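Side-chain contacts in Dna-binding protein RAP1 (Saccharomyces cerevisiae, PDB 4BJT), which binds DNA as a telomere-associated repressor and activator, and through its C-terminal domain binds the telomere protein Rif1: residues T75-P80 against K123-S128; H96-G101 against C116-I121; P141-N146 against P159-H164; L145-F148 against V152-P155. One frame throughout, in Å; residues are numbered along the deposited sequence. Where two conformers were deposited one is given.

Contact 1. Residues T75-P80 against K123-S128; sequences TDLFLP and KNFSTS
Phe125 holds CG turned away from its backbone N (chi1 -174°), which carries the ring off helix 123-132 toward the loop 75-80, while Leu77, with CG beside its own N, sets its CD2 methyl over one face of that ring. Leu77 CD2 sits almost on the ring axis, 3.9 Å from the centroid of the Phe125 ring and 9° off the normal, a clean CH-pi contact. Leu77 CB closes in lower down, 3.8 Å from Phe125 CD2, so one leucine meets both the middle of the face and the CD2 side of the ring. The backbone runs close here as well: Leu77 O lies 3.7 Å from Phe125 CD2.

Phe78 comes in from another direction. Its CZ is 3.9 Å from Phe125 CE2, near the plane of the Phe125 ring, and the two rings form an offset edge-to-face (T-shaped) pair with planes at 87°, the edge of Phe125 turned to the face of Phe78. This aromatic cluster belongs to the hydrophobic core of the all-helical Rap1 C-terminal domain: Phe82 stacks on Phe78, and Phe144, Tyr143 and Met147 of helix 140-150 pack against the same group.

Beside the aromatic pair a water bridges the two segments. Water 1 donates to Asp76 O and to Asn124 OD1, 2.8 Å from each, and so ties the loop to the first turn of the helix. Asn124 OD1 also takes a weak, strongly bent bond from Phe125 N.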
loop_
_atom_site.group_PDB
_atom_site.type_symbol
_atom_site.label_atom_id
_atom_site.label_comp_id
_atom_site.label_asym_id
_atom_site.label_seq_id
_atom_site.Cartn_x
_atom_site.Cartn_y
_atom_site.Cartn_z
ATOM N N THR C 75 10.871 12.116 -8.229
ATOM C CA THR C 75 10.849 11.609 -9.615
ATOM C C THR C 75 11.382 10.187 -9.738
ATOM O O THR C 75 11.166 9.570 -10.786
ATOM C CB THR C 75 11.543 12.563 -10.583
ATOM O OG1 THR C 75 12.943 12.636 -10.260
ATOM C CG2 THR C 75 10.905 13.943 -10.605
ATOM N N ASP C 76 12.041 9.629 -8.700
ATOM C CA ASP C 76 12.418 8.218 -8.798
ATOM C C ASP C 76 11.251 7.298 -8.500
ATOM O O ASP C 76 11.354 6.115 -8.808
ATOM C CB ASP C 76 13.608 7.835 -7.927
ATOM C CG ASP C 76 13.350 7.988 -6.491
ATOM O OD1 ASP C 76 13.042 9.088 -6.091
ATOM O OD2 ASP C 76 13.430 6.974 -5.759
ATOM N N LEU C 77 10.148 7.823 -7.913
ATOM C CA LEU C 77 8.947 7.052 -7.587
ATOM C C LEU C 77 7.748 7.351 -8.491
ATOM O O LEU C 77 6.922 6.474 -8.722
ATOM C CB LEU C 77 8.541 7.352 -6.149
ATOM C CG LEU C 77 9.568 6.987 -5.072
ATOM C CD1 LEU C 77 9.078 7.458 -3.710
ATOM C CD2 LEU C 77 9.833 5.505 -5.049
ATOM N N PHE C 78 7.670 8.587 -9.003
ATOM C CA PHE C 78 6.539 9.063 -9.793
ATOM C C PHE C 78 6.958 9.625 -11.113
ATOM O O PHE C 78 8.040 10.218 -11.248
ATOM C CB PHE C 78 5.794 10.134 -9.012
ATOM C CG PHE C 78 5.194 9.636 -7.720
ATOM C CD1 PHE C 78 3.948 9.039 -7.702
ATOM C CD2 PHE C 78 5.876 9.772 -6.524
ATOM C CE1 PHE C 78 3.366 8.641 -6.502
ATOM C CE2 PHE C 78 5.330 9.302 -5.333
ATOM C CZ PHE C 78 4.068 8.760 -5.324
ATOM N N LEU C 79 6.074 9.457 -12.097
ATOM C CA LEU C 79 6.259 9.925 -13.466
ATOM C C LEU C 79 5.763 11.342 -13.613
ATOM O O LEU C 79 5.010 11.846 -12.768
ATOM C CB LEU C 79 5.460 9.007 -14.414
ATOM C CG LEU C 79 6.017 7.601 -14.529
ATOM C CD1 LEU C 79 4.931 6.589 -14.714
ATOM C CD2 LEU C 79 7.027 7.501 -15.616
ATOM N N PRO C 80 6.112 12.014 -14.739
ATOM C CA PRO C 80 5.656 13.394 -14.916
ATOM C C PRO C 80 4.137 13.590 -14.764
ATOM O O PRO C 80 3.721 14.597 -14.201
ATOM C CB PRO C 80 6.167 13.750 -16.316
ATOM C CG PRO C 80 7.371 12.897 -16.481
ATOM C CD PRO C 80 7.052 11.606 -15.791
ATOM N N LYS C 123 6.063 1.711 -12.289
ATOM C CA LYS C 123 5.709 0.301 -12.194
ATOM C C LYS C 123 6.443 -0.471 -11.106
ATOM O O LYS C 123 5.842 -1.335 -10.442
ATOM C CB LYS C 123 5.897 -0.389 -13.538
ATOM C CG LYS C 123 4.981 0.115 -14.616
ATOM C CD LYS C 123 5.335 -0.607 -15.904
ATOM C CE LYS C 123 4.492 -0.160 -17.042
ATOM N NZ LYS C 123 4.883 -0.860 -18.305
ATOM N N ASN C 124 7.714 -0.188 -10.924
ATOM C CA ASN C 124 8.491 -0.866 -9.876
ATOM C C ASN C 124 8.014 -0.443 -8.472
ATOM O O ASN C 124 7.939 -1.274 -7.566
ATOM C CB ASN C 124 9.987 -0.667 -10.029
ATOM C CG ASN C 124 10.448 0.752 -10.129
ATOM O OD1 ASN C 124 9.671 1.672 -10.401
ATOM N ND2 ASN C 124 11.742 0.955 -9.993
ATOM N N PHE C 125 7.588 0.819 -8.317
ATOM C CA PHE C 125 7.034 1.266 -7.043
ATOM C C PHE C 125 5.670 0.623 -6.776
ATOM O O PHE C 125 5.457 0.088 -5.685
ATOM C CB PHE C 125 6.942 2.797 -7.024
ATOM C CG PHE C 125 6.528 3.429 -5.718
ATOM C CD1 PHE C 125 6.895 2.867 -4.502
ATOM C CD2 PHE C 125 5.923 4.674 -5.702
ATOM C CE1 PHE C 125 6.581 3.491 -3.306
ATOM C CE2 PHE C 125 5.619 5.304 -4.501
ATOM C CZ PHE C 125 5.923 4.700 -3.315
ATOM N N SER C 126 4.732 0.619 -7.759
ATOM C CA SER C 126 3.434 -0.047 -7.592
ATOM C C SER C 126 3.606 -1.529 -7.224
ATOM O O SER C 126 2.891 -2.058 -6.372
ATOM C CB SER C 126 2.612 0.032 -8.872
ATOM O OG SER C 126 2.175 1.359 -9.052
ATOM N N THR C 127 4.579 -2.187 -7.875
ATOM C CA THR C 127 4.844 -3.607 -7.605
ATOM C C THR C 127 5.307 -3.794 -6.167
ATOM O O THR C 127 4.824 -4.718 -5.483
ATOM C CB THR C 127 5.877 -4.158 -8.608
ATOM O OG1 THR C 127 5.305 -4.027 -9.899
ATOM C CG2 THR C 127 6.224 -5.629 -8.342
ATOM N N SER C 128 6.224 -2.934 -5.704
ATOM C CA SER C 128 6.733 -3.006 -4.335
ATOM C C SER C 128 5.600 -2.744 -3.331
ATOM O O SER C 128 5.496 -3.436 -2.300
ATOM C CB SER C 128 7.853 -2.002 -4.108
ATOM O OG SER C 128 9.005 -2.384 -4.846
HETATM O O HOH W 1 10.094 3.615 -8.460
#

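Contact 2. Residues H96-G101 against C116-I121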
loop_
_atom_site.group_PDB
_atom_site.type_symbol
_atom_site.label_atom_id
_atom_site.label_comp_id
_atom_site.label_asym_id
_atom_site.label_seq_id
_atom_site.Cartn_x
_atom_site.Cartn_y
_atom_site.Cartn_z
ATOM N N HIS C 96 -8.531 6.098 -6.525
ATOM C CA HIS C 96 -9.783 5.389 -6.196
ATOM C C HIS C 96 -10.434 4.819 -7.455
ATOM O O HIS C 96 -10.853 3.664 -7.455
ATOM C CB HIS C 96 -10.775 6.327 -5.484
ATOM C CG HIS C 96 -12.084 5.680 -5.138
ATOM N ND1 HIS C 96 -13.208 5.834 -5.943
ATOM C CD2 HIS C 96 -12.396 4.858 -4.112
ATOM C CE1 HIS C 96 -14.169 5.133 -5.358
ATOM N NE2 HIS C 96 -13.724 4.525 -4.257
ATOM N N GLU C 97 -10.522 5.619 -8.516
ATOM C CA GLU C 97 -11.112 5.193 -9.794
ATOM C C GLU C 97 -10.345 3.987 -10.396
ATOM O O GLU C 97 -10.976 2.994 -10.794
ATOM C CB GLU C 97 -11.158 6.388 -10.765
ATOM C CG GLU C 97 -11.894 6.161 -12.070
ATOM C CD GLU C 97 -11.844 7.344 -13.024
ATOM O OE1 GLU C 97 -11.527 8.471 -12.578
ATOM O OE2 GLU C 97 -12.142 7.144 -14.224
ATOM N N VAL C 98 -9.002 4.004 -10.351
ATOM C CA VAL C 98 -8.207 2.888 -10.884
ATOM C C VAL C 98 -8.428 1.620 -10.077
ATOM O O VAL C 98 -8.751 0.567 -10.649
ATOM C CB VAL C 98 -6.694 3.226 -10.912
ATOM C CG1 VAL C 98 -5.858 1.990 -11.281
ATOM C CG2 VAL C 98 -6.407 4.365 -11.885
ATOM N N ILE C 99 -8.236 1.710 -8.756
ATOM C CA ILE C 99 -8.309 0.517 -7.906
ATOM C C ILE C 99 -9.732 -0.022 -7.750
ATOM O O ILE C 99 -9.861 -1.169 -7.300
ATOM C CB ILE C 99 -7.601 0.686 -6.544
ATOM C CG1 ILE C 99 -8.354 1.671 -5.626
ATOM C CG2 ILE C 99 -6.102 1.046 -6.736
ATOM C CD1 ILE C 99 -7.717 1.898 -4.352
ATOM N N SER C 100 -10.778 0.737 -8.161
ATOM C CA SER C 100 -12.177 0.286 -8.151
ATOM C C SER C 100 -12.519 -0.539 -9.413
ATOM O O SER C 100 -13.632 -1.054 -9.529
ATOM C CB SER C 100 -13.126 1.484 -8.060
ATOM O OG SER C 100 -13.020 2.076 -6.776
ATOM N N GLY C 101 -11.582 -0.633 -10.353
ATOM C CA GLY C 101 -11.760 -1.394 -11.576
ATOM C C GLY C 101 -11.816 -2.888 -11.331
ATOM O O GLY C 101 -11.479 -3.370 -10.248
ATOM N N CYS C 116 0.361 3.314 -13.693
ATOM C CA CYS C 116 1.371 4.077 -14.412
ATOM C C CYS C 116 0.682 5.098 -15.355
ATOM O O CYS C 116 0.927 6.307 -15.264
ATOM C CB CYS C 116 2.255 3.093 -15.172
ATOM S SG CYS C 116 3.365 3.850 -16.366
ATOM N N ASP C 117 -0.236 4.614 -16.191
ATOM C CA ASP C 117 -0.897 5.443 -17.206
ATOM C C ASP C 117 -1.850 6.476 -16.689
ATOM O O ASP C 117 -1.961 7.542 -17.298
ATOM C CB ASP C 117 -1.671 4.547 -18.205
ATOM C CG ASP C 117 -0.801 3.610 -19.020
ATOM O OD1 ASP C 117 0.428 3.846 -19.092
ATOM O OD2 ASP C 117 -1.343 2.632 -19.574
ATOM N N GLU C 118 -2.580 6.173 -15.596
ATOM C CA GLU C 118 -3.615 7.070 -15.084
ATOM C C GLU C 118 -3.208 7.915 -13.901
ATOM O O GLU C 118 -3.731 9.020 -13.753
ATOM C CB GLU C 118 -4.869 6.266 -14.739
ATOM C CG GLU C 118 -5.455 5.594 -15.976
ATOM C CD GLU C 118 -6.689 4.773 -15.691
ATOM O OE1 GLU C 118 -7.724 5.362 -15.302
ATOM O OE2 GLU C 118 -6.607 3.530 -15.810
ATOM N N THR C 119 -2.335 7.394 -13.032
ATOM C CA THR C 119 -1.915 8.100 -11.818
ATOM C C THR C 119 -0.420 8.458 -11.790
ATOM O O THR C 119 -0.032 9.145 -10.861
ATOM C CB THR C 119 -2.315 7.314 -10.550
ATOM O OG1 THR C 119 -2.005 5.945 -10.703
ATOM C CG2 THR C 119 -3.783 7.417 -10.229
ATOM N N GLY C 120 0.390 8.005 -12.749
ATOM C CA GLY C 120 1.798 8.382 -12.765
ATOM C C GLY C 120 2.637 7.735 -11.686
ATOM O O GLY C 120 3.663 8.295 -11.295
ATOM N N ILE C 121 2.251 6.555 -11.215
ATOM C CA ILE C 121 3.051 5.808 -10.242
ATOM C C ILE C 121 3.957 4.869 -11.035
ATOM O O ILE C 121 3.464 4.133 -11.892
ATOM C CB ILE C 121 2.169 5.022 -9.267
ATOM C CG1 ILE C 121 1.150 5.944 -8.535
ATOM C CG2 ILE C 121 3.054 4.252 -8.258
ATOM C CD1 ILE C 121 -0.009 5.179 -7.964
#
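Two consecutive helices, 88-99 and 108-119, pack against each other here, the C-terminal part of the first meeting that of the second, and the contact rests on Val98 against Glu118. Val98 CG2, anti to the valine's carbonyl carbon, is the methyl that does the touching: it lies 3.8 Å from Glu118 CB. The glutamate runs on extended past CG and then brings its carboxylate back alongside the same methyl, with Glu118 OE1 also 3.8 Å from Val98 CG2, so the valine is met by both the root and the head of the acidic side chain. Thr119 adds a looser touch through its own methyl, CG2, 4.4 Å from Val98 CG2; its hydroxyl is turned back to Leu115 O within its own helix.

Glu97 OE2 comes to 4.9 Å from Glu118 OE1, two like charges that would probably disfavour a closer approach of the acids. Lys94 packs against Glu118 from the same helix as Val98, and Leu111 and Leu115 cover more of the valine. Behind Thr119 the chain leaves helical geometry at Gly120, whose positive phi (72°) turns it toward helix 123-132. Two antiparallel helices that follow each other in the chain, joined by a loop, make an alpha-alpha hairpin, as here.

Contact 3. Residues P141-N146 against P159-H164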
loop_
_atom_site.group_PDB
_atom_site.type_symbol
_atom_site.label_atom_id
_atom_site.label_comp_id
_atom_site.label_asym_id
_atom_site.label_seq_id
_atom_site.Cartn_x
_atom_site.Cartn_y
_atom_site.Cartn_z
ATOM N N PRO C 141 -4.866 3.266 -1.063
ATOM C CA PRO C 141 -5.029 4.678 -0.669
ATOM C C PRO C 141 -4.378 5.000 0.673
ATOM O O PRO C 141 -3.714 6.021 0.838
ATOM C CB PRO C 141 -6.546 4.867 -0.662
ATOM C CG PRO C 141 -7.036 3.841 -1.630
ATOM C CD PRO C 141 -6.165 2.640 -1.327
ATOM N N ARG C 142 -4.514 4.079 1.622
ATOM C CA ARG C 142 -3.919 4.214 2.928
ATOM C C ARG C 142 -2.395 4.380 2.808
ATOM O O ARG C 142 -1.782 5.151 3.546
ATOM C CB ARG C 142 -4.234 2.918 3.726
ATOM C CG ARG C 142 -3.818 3.014 5.132
ATOM C CD ARG C 142 -4.178 1.753 5.923
ATOM N NE ARG C 142 -5.621 1.530 5.964
ATOM C CZ ARG C 142 -6.209 0.551 6.659
ATOM N NH1 ARG C 142 -5.480 -0.347 7.299
ATOM N NH2 ARG C 142 -7.534 0.446 6.686
ATOM N N TYR C 143 -1.776 3.613 1.913
ATOM C CA TYR C 143 -0.334 3.676 1.725
ATOM C C TYR C 143 0.062 5.088 1.352
ATOM O O TYR C 143 0.919 5.683 2.007
ATOM C CB TYR C 143 0.116 2.668 0.662
ATOM C CG TYR C 143 1.623 2.561 0.545
ATOM C CD1 TYR C 143 2.370 3.563 -0.072
ATOM C CD2 TYR C 143 2.312 1.506 1.133
ATOM C CE1 TYR C 143 3.754 3.489 -0.140
ATOM C CE2 TYR C 143 3.695 1.390 1.015
ATOM C CZ TYR C 143 4.416 2.384 0.389
ATOM O OH TYR C 143 5.779 2.233 0.332
ATOM N N PHE C 144 -0.564 5.645 0.325
ATOM C CA PHE C 144 -0.171 7.004 -0.121
ATOM C C PHE C 144 -0.512 8.085 0.883
ATOM O O PHE C 144 0.309 8.969 1.111
ATOM C CB PHE C 144 -0.772 7.324 -1.492
ATOM C CG PHE C 144 -0.117 6.539 -2.589
ATOM C CD1 PHE C 144 1.166 6.831 -2.990
ATOM C CD2 PHE C 144 -0.757 5.470 -3.177
ATOM C CE1 PHE C 144 1.793 6.077 -3.980
ATOM C CE2 PHE C 144 -0.111 4.702 -4.150
ATOM C CZ PHE C 144 1.154 5.018 -4.543
ATOM N N LEU C 145 -1.701 8.044 1.513
ATOM C CA LEU C 145 -2.021 9.093 2.477
ATOM C C LEU C 145 -1.013 9.133 3.595
ATOM O O LEU C 145 -0.616 10.211 4.026
ATOM C CB LEU C 145 -3.407 8.893 3.079
ATOM C CG LEU C 145 -4.584 9.144 2.141
ATOM C CD1 LEU C 145 -5.872 8.512 2.703
ATOM C CD2 LEU C 145 -4.770 10.642 1.883
ATOM N N ASN C 146 -0.630 7.952 4.121
ATOM C CA ASN C 146 0.300 7.896 5.246
ATOM C C ASN C 146 1.727 8.207 4.813
ATOM O O ASN C 146 2.435 8.916 5.513
ATOM C CB ASN C 146 0.164 6.575 5.995
ATOM C CG ASN C 146 -1.121 6.565 6.788
ATOM O OD1 ASN C 146 -1.154 6.995 7.933
ATOM N ND2 ASN C 146 -2.184 6.127 6.187
ATOM N N PRO C 159 -1.398 -0.265 9.995
ATOM C CA PRO C 159 -2.035 -1.578 9.773
ATOM C C PRO C 159 -2.230 -1.887 8.286
ATOM O O PRO C 159 -2.703 -1.041 7.506
ATOM C CB PRO C 159 -3.383 -1.423 10.489
ATOM C CG PRO C 159 -3.112 -0.447 11.572
ATOM C CD PRO C 159 -2.222 0.569 10.888
ATOM N N GLY C 160 -1.849 -3.081 7.884
ATOM C CA GLY C 160 -1.948 -3.524 6.499
ATOM C C GLY C 160 -0.721 -3.277 5.650
ATOM O O GLY C 160 -0.633 -3.800 4.541
ATOM N N ILE C 161 0.235 -2.471 6.136
ATOM C CA ILE C 161 1.445 -2.162 5.381
ATOM C C ILE C 161 2.592 -2.868 6.041
ATOM O O ILE C 161 3.036 -2.479 7.118
ATOM C CB ILE C 161 1.659 -0.615 5.325
ATOM C CG1 ILE C 161 0.405 0.066 4.747
ATOM C CG2 ILE C 161 2.946 -0.277 4.549
ATOM C CD1 ILE C 161 0.515 1.541 4.528
ATOM N N TRP C 162 3.041 -3.970 5.422
ATOM C CA TRP C 162 4.099 -4.783 5.983
ATOM C C TRP C 162 5.470 -4.197 5.697
ATOM O O TRP C 162 5.877 -4.107 4.546
ATOM C CB TRP C 162 4.021 -6.215 5.430
ATOM C CG TRP C 162 2.852 -6.970 5.957
ATOM C CD1 TRP C 162 1.577 -6.964 5.481
ATOM C CD2 TRP C 162 2.862 -7.874 7.065
ATOM N NE1 TRP C 162 0.782 -7.779 6.250
ATOM C CE2 TRP C 162 1.546 -8.348 7.236
ATOM C CE3 TRP C 162 3.863 -8.339 7.918
ATOM C CZ2 TRP C 162 1.203 -9.258 8.240
ATOM C CZ3 TRP C 162 3.531 -9.264 8.880
ATOM C CH2 TRP C 162 2.203 -9.670 9.073
ATOM N N THR C 163 6.212 -3.883 6.738
ATOM C CA THR C 163 7.578 -3.403 6.592
ATOM C C THR C 163 8.571 -4.572 6.661
ATOM O O THR C 163 8.235 -5.693 7.061
ATOM C CB THR C 163 7.891 -2.411 7.695
ATOM O OG1 THR C 163 7.804 -3.107 8.936
ATOM C CG2 THR C 163 6.948 -1.222 7.687
ATOM N N HIS C 164 9.837 -4.272 6.351
ATOM C CA HIS C 164 10.900 -5.270 6.473
ATOM C C HIS C 164 10.977 -5.792 7.903
ATOM O O HIS C 164 11.047 -7.002 8.117
ATOM C CB HIS C 164 12.241 -4.659 6.047
ATOM C CG HIS C 164 13.402 -5.578 6.279
ATOM N ND1 HIS C 164 13.693 -6.611 5.401
ATOM C CD2 HIS C 164 14.274 -5.623 7.313
ATOM C CE1 HIS C 164 14.743 -7.240 5.918
ATOM N NE2 HIS C 164 15.133 -6.675 7.063
#
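Arg142, the first residue of helix segment 141-146 to reach across, stretches away from its backbone N, then bends at chi3 (-62°), which brings NH1 to Pro159 O at 2.9 Å. The bond lies in the guanidinium plane but meets the carbonyl from 53° out of its own plane. NH1 also forms a salt bridge to Glu55 and NE one to Asp59, so the buried cation joins two acids and a loop carbonyl. With an alanine here that head goes, which is likely to leave Asp59 and Glu55 without their positive partner and Pro159 O without its donor.

Next along, Tyr143 receives Ile161, the apolar plug that the loop before helix 164-171 pushes against helix 140-150 in this helical domain. Ile161 CD1 lies 3.6 Å from Tyr143 CA and 3.8 Å from Tyr143 CD2, and Ile161 CG2 extends the contact along the ring, 3.9 Å from Tyr143 CD2. The two side chains cross at about a right angle; the tyrosine OH goes on to Asn153 OD1.

One turn after Arg142, Asn146 folds back and gives ND2 to Arg142 O at 2.8 Å in an almost straight bond (173°). The same carbonyl takes the helical N-H of Asn146.

Contact 4. Residues L145-F148 against V152-P155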
loop_
_atom_site.group_PDB
_atom_site.type_symbol
_atom_site.label_atom_id
_atom_site.label_comp_id
_atom_site.label_asym_id
_atom_site.label_seq_id
_atom_site.Cartn_x
_atom_site.Cartn_y
_atom_site.Cartn_z
ATOM N N LEU C 145 -1.701 8.044 1.513
ATOM C CA LEU C 145 -2.021 9.093 2.477
ATOM C C LEU C 145 -1.013 9.133 3.595
ATOM O O LEU C 145 -0.616 10.211 4.026
ATOM C CB LEU C 145 -3.407 8.893 3.079
ATOM C CG LEU C 145 -4.584 9.144 2.141
ATOM C CD1 LEU C 145 -5.872 8.512 2.703
ATOM C CD2 LEU C 145 -4.770 10.642 1.883
ATOM N N ASN C 146 -0.630 7.952 4.121
ATOM C CA ASN C 146 0.300 7.896 5.246
ATOM C C ASN C 146 1.727 8.207 4.813
ATOM O O ASN C 146 2.435 8.916 5.513
ATOM C CB ASN C 146 0.164 6.575 5.995
ATOM C CG ASN C 146 -1.121 6.565 6.788
ATOM O OD1 ASN C 146 -1.154 6.995 7.933
ATOM N ND2 ASN C 146 -2.184 6.127 6.187
ATOM N N MET C 147 2.142 7.741 3.641
ATOM C CA MET C 147 3.443 8.080 3.076
ATOM C C MET C 147 3.573 9.591 2.959
ATOM O O MET C 147 4.568 10.184 3.372
ATOM C CB MET C 147 3.573 7.431 1.687
ATOM C CG MET C 147 4.856 7.833 0.934
ATOM S SD MET C 147 4.654 7.315 -0.783
ATOM C CE MET C 147 6.180 7.938 -1.586
ATOM N N PHE C 148 2.567 10.214 2.378
ATOM C CA PHE C 148 2.601 11.652 2.159
ATOM C C PHE C 148 2.508 12.460 3.441
ATOM O O PHE C 148 3.242 13.446 3.582
ATOM C CB PHE C 148 1.479 12.081 1.223
ATOM C CG PHE C 148 1.435 11.503 -0.175
ATOM C CD1 PHE C 148 2.583 11.020 -0.784
ATOM C CD2 PHE C 148 0.317 11.686 -0.973
ATOM C CE1 PHE C 148 2.556 10.586 -2.110
ATOM C CE2 PHE C 148 0.302 11.261 -2.288
ATOM C CZ PHE C 148 1.440 10.769 -2.862
ATOM N N VAL C 152 7.570 9.688 4.772
ATOM C CA VAL C 152 8.379 8.488 4.968
ATOM C C VAL C 152 7.852 7.425 4.026
ATOM O O VAL C 152 6.637 7.301 3.866
ATOM C CB VAL C 152 8.333 8.019 6.444
ATOM C CG1 VAL C 152 6.930 7.564 6.812
ATOM C CG2 VAL C 152 9.343 6.903 6.698
ATOM N N ASN C 153 8.739 6.664 3.412
ATOM C CA ASN C 153 8.355 5.608 2.483
ATOM C C ASN C 153 9.162 4.339 2.756
ATOM O O ASN C 153 10.379 4.365 2.598
ATOM C CB ASN C 153 8.649 6.061 1.039
ATOM C CG ASN C 153 8.269 4.992 0.053
ATOM O OD1 ASN C 153 7.166 4.452 0.129
ATOM N ND2 ASN C 153 9.087 4.750 -0.938
ATOM N N PRO C 154 8.521 3.225 3.120
ATOM C CA PRO C 154 7.092 3.065 3.374
ATOM C C PRO C 154 6.694 3.673 4.701
ATOM O O PRO C 154 7.532 3.828 5.586
ATOM C CB PRO C 154 6.914 1.541 3.429
ATOM C CG PRO C 154 8.195 1.064 3.997
ATOM C CD PRO C 154 9.247 1.965 3.377
ATOM N N PRO C 155 5.392 3.890 4.910
ATOM C CA PRO C 155 4.925 4.315 6.235
ATOM C C PRO C 155 5.172 3.187 7.250
ATOM O O PRO C 155 4.770 2.047 6.999
ATOM C CB PRO C 155 3.438 4.580 6.041
ATOM C CG PRO C 155 3.131 4.327 4.663
ATOM C CD PRO C 155 4.293 3.797 3.934
#
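Met147 and Pro155 bring the chain back on itself at the C-terminal end of helix 140-150 in the all-helical Rap1 C-terminal domain, where the following loop doubles along the last turns of the helix. Pro155 lays its ring against the helix backbone: CG is 3.7 Å from Met147 N, and Pro155 CB meets Asn146 CB at 3.8 Å. The asparagine thus offers only its aliphatic root to the loop, while its amide is occupied on the other side by Tyr58 O as well as within the helix.

The return is stitched at the backbone too. Val152 N gives a weak hydrogen bond to Met147 O at 3.3 Å, and Met147 CA makes a CA-H...O contact with Val152 O at 3.4 Å, so the two residues meet through both donors and acceptors of the main chain.

Beyond the backbone, Met147 CG points away from the main-chain N (chi1 174°) and the side chain stays extended to CE, passing across Asn153 at a slant. Met147 CG passes 3.5 Å from Val152 O, and CE ends 4.0 Å from Asn153 CG. Leu77 and Phe125 also pack on CE, joining this turn to the aromatic core. Shortening the methionine to an alanine is likely to open a gap, leaving Leu77 and Phe125 without the methyl they pack on and Asn153 without the sulfur beside it.

Further out, the peptide bond before Pro154 is cis, which shapes the turn between Asn153 and Pro155. Tyr143 packs on both prolines and steadies Asn153, whose OD1 lies 3.9 Å from Met147 SD.

In the fold
From the N terminus, contact 1 opens first: the loop 75-80 waits until 123-128 to close a span of 42 residues. Within that span lies contact 2, which closes the shorter hairpin of helices 88-99 and 108-119; the two touch where Leu79 N probably bonds to Gly120 O. Contacts 3 and 4 follow in series, both starting from helix 140-150 and sharing Leu145 and Asn146. Contact 4 returns the chain almost at once, and its loop sits inside the longer one that contact 3 closes at 159-164. Helix 140-150 ties these parts together through two residues: Phe144 touches Phe78, Phe125 and Ile121, while Pro141 reaches Ile99.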